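Ethanolamine kinase Pv091845 (Plasmodium vivax, PDB 2QG7) probably phosphorylates ethanolamine with ATP, the first step in making phosphatidylethanolamine, as a member of the choline/ethanolamine kinase family. Local coordinates at residues S288-C293 and P357-Y362. Numbering follows the deposited sequence.
Sequences SPIVLC and PMERAY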
loop_
_atom_site.group_PDB
_atom_site.type_symbol
_atom_site.label_atom_id
_atom_site.label_comp_id
_atom_site.label_asym_id
_atom_site.label_seq_id
_atom_site.Cartn_x
_atom_site.Cartn_y
_atom_site.Cartn_z
ATOM N N SER D 288 24.004 -8.761 -19.571
ATOM C CA SER D 288 24.389 -9.177 -18.249
ATOM C C SER D 288 24.622 -10.674 -18.309
ATOM O O SER D 288 23.753 -11.432 -18.772
ATOM C CB SER D 288 23.329 -8.793 -17.202
ATOM O OG SER D 288 23.756 -9.095 -15.888
ATOM N N PRO D 289 25.803 -11.110 -17.835
ATOM C CA PRO D 289 26.144 -12.537 -17.803
ATOM C C PRO D 289 25.098 -13.370 -17.056
ATOM O O PRO D 289 24.715 -13.026 -15.950
ATOM C CB PRO D 289 27.477 -12.565 -17.062
ATOM C CG PRO D 289 27.996 -11.133 -17.169
ATOM C CD PRO D 289 26.845 -10.252 -17.238
ATOM N N ILE D 290 24.648 -14.446 -17.696
ATOM C CA ILE D 290 23.715 -15.409 -17.128
ATOM C C ILE D 290 24.470 -16.291 -16.134
ATOM O O ILE D 290 25.400 -17.008 -16.506
ATOM C CB ILE D 290 23.080 -16.301 -18.227
ATOM C CG1 ILE D 290 22.697 -15.465 -19.476
ATOM C CG2 ILE D 290 21.927 -17.088 -17.718
ATOM C CD1 ILE D 290 21.764 -14.318 -19.232
ATOM N N VAL D 291 24.093 -16.191 -14.858
ATOM C CA VAL D 291 24.730 -16.932 -13.769
ATOM C C VAL D 291 23.672 -17.684 -12.984
ATOM O O VAL D 291 22.469 -17.565 -13.263
ATOM C CB VAL D 291 25.568 -16.006 -12.855
ATOM C CG1 VAL D 291 26.624 -15.266 -13.693
ATOM C CG2 VAL D 291 24.713 -14.998 -12.164
ATOM N N LEU D 292 24.094 -18.507 -12.032
ATOM C CA LEU D 292 23.128 -19.167 -11.157
ATOM C C LEU D 292 22.754 -18.126 -10.136
ATOM O O LEU D 292 23.591 -17.718 -9.293
ATOM C CB LEU D 292 23.764 -20.370 -10.481
ATOM C CG LEU D 292 22.859 -21.312 -9.678
ATOM C CD1 LEU D 292 21.603 -21.701 -10.471
ATOM C CD2 LEU D 292 23.639 -22.526 -9.223
ATOM N N CYS D 293 21.505 -17.673 -10.231
ATOM C CA CYS D 293 20.973 -16.655 -9.326
ATOM C C CYS D 293 20.178 -17.271 -8.175
ATOM O O CYS D 293 19.678 -18.370 -8.277
ATOM C CB CYS D 293 20.103 -15.710 -10.130
ATOM S SG CYS D 293 21.016 -14.676 -11.305
ATOM N N PRO D 357 19.155 -20.131 -13.632
ATOM C CA PRO D 357 20.071 -19.269 -14.388
ATOM C C PRO D 357 19.412 -17.998 -14.922
ATOM O O PRO D 357 18.511 -18.063 -15.712
ATOM C CB PRO D 357 20.554 -20.188 -15.512
ATOM C CG PRO D 357 20.146 -21.612 -15.075
ATOM C CD PRO D 357 18.918 -21.426 -14.308
ATOM N N MET D 358 19.866 -16.844 -14.467
ATOM C CA MET D 358 19.344 -15.573 -14.947
ATOM C C MET D 358 20.513 -14.622 -15.055
ATOM O O MET D 358 21.592 -14.940 -14.578
ATOM C CB MET D 358 18.347 -14.998 -13.926
ATOM C CG MET D 358 17.035 -15.722 -13.826
ATOM S SD MET D 358 15.797 -14.885 -12.803
ATOM C CE MET D 358 14.462 -16.078 -12.944
ATOM N N GLU D 359 20.270 -13.444 -15.626
ATOM C CA GLU D 359 21.178 -12.320 -15.601
ATOM C C GLU D 359 21.568 -11.985 -14.174
ATOM O O GLU D 359 20.719 -11.889 -13.302
ATOM C CB GLU D 359 20.510 -11.106 -16.238
ATOM C CG GLU D 359 20.293 -11.197 -17.759
ATOM C CD GLU D 359 18.996 -11.860 -18.178
ATOM O OE1 GLU D 359 18.366 -12.592 -17.349
ATOM O OE2 GLU D 359 18.568 -11.655 -19.352
ATOM N N ARG D 360 22.862 -11.784 -13.949
ATOM C CA ARG D 360 23.394 -11.471 -12.642
ATOM C C ARG D 360 22.882 -10.157 -12.143
ATOM O O ARG D 360 22.854 -9.917 -10.921
ATOM C CB ARG D 360 24.941 -11.497 -12.628
ATOM C CG ARG D 360 25.636 -10.548 -13.611
ATOM C CD ARG D 360 27.029 -10.151 -13.154
ATOM N NE ARG D 360 27.634 -9.102 -13.997
ATOM C CZ ARG D 360 28.890 -8.625 -13.898
ATOM N NH1 ARG D 360 29.738 -9.106 -12.984
ATOM N NH2 ARG D 360 29.314 -7.656 -14.729
ATOM N N ALA D 361 22.496 -9.292 -13.075
ATOM C CA ALA D 361 22.033 -7.948 -12.736
ATOM C C ALA D 361 20.593 -7.987 -12.176
ATOM O O ALA D 361 20.256 -7.185 -11.297
ATOM C CB ALA D 361 22.133 -7.046 -13.908
ATOM N N TYR D 362 19.772 -8.937 -12.650
ATOM C CA TYR D 362 18.488 -9.213 -12.007
ATOM C C TYR D 362 18.563 -9.527 -10.482
ATOM O O TYR D 362 17.798 -8.958 -9.692
ATOM C CB TYR D 362 17.759 -10.323 -12.720
ATOM C CG TYR D 362 16.454 -10.610 -12.073
ATOM C CD1 TYR D 362 15.309 -9.845 -12.378
ATOM C CD2 TYR D 362 16.343 -11.638 -11.127
ATOM C CE1 TYR D 362 14.079 -10.117 -11.774
ATOM C CE2 TYR D 362 15.115 -11.899 -10.484
ATOM C CZ TYR D 362 13.990 -11.142 -10.828
ATOM O OH TYR D 362 12.799 -11.426 -10.192
#
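Strands 290-293 and 357-359 pair antiparallel in the C-terminal, mostly helical part of this kinase-like fold, close to where helix 360-369 starts. Val291 and Met358 form the hydrogen-bonded pair: Val291 N gives to Met358 O at 2.8 Å, standing above the carbonyl plane and off the lone pair, and Met358 N returns the bond to Val291 O nearly along its C=O axis. Beyond Glu359, the residue just before the helix, Ser288 and Pro289 accept the first amides of helix 360-369. Arg360 N binds Pro289 O at 3.0 Å in the carbonyl plane. Ala361 N reaches Ser288 OG at 3.1 Å, bent to 137°. Ser288 OG lies anti to its own backbone N (chi1 -175°) and is also bonded to Glu409 of helix 400-410.

Arg360 starts from the crowded position between backbone N and carbonyl carbon (chi1 58°), from which the side chain crosses Val291 and Pro289 obliquely. Its CB meets Val291 CG2 at 3.5 Å. Its CG lies 3.3 Å from Ser288 OG, and its CD skims Pro289 CD. The chain is extended from CG to NE, and NE passes 3.5 Å from Pro289 CD, with Pro289 CG over one guanidinium face and Ser288 OG at the edge, near the plane. NE then makes a salt bridge to Glu409. Cys293 points toward the other strand and brings SG 3.3 Å from Met358 O. Glu359, with carboxylate oxygens held by Ser234 and Trp237, runs beside Ile290. One carboxylate, Glu409, thus ties Ser288 and Arg360 together, probably offsetting the arginine's charge, and links helix 400-410 to this strand-to-helix junction.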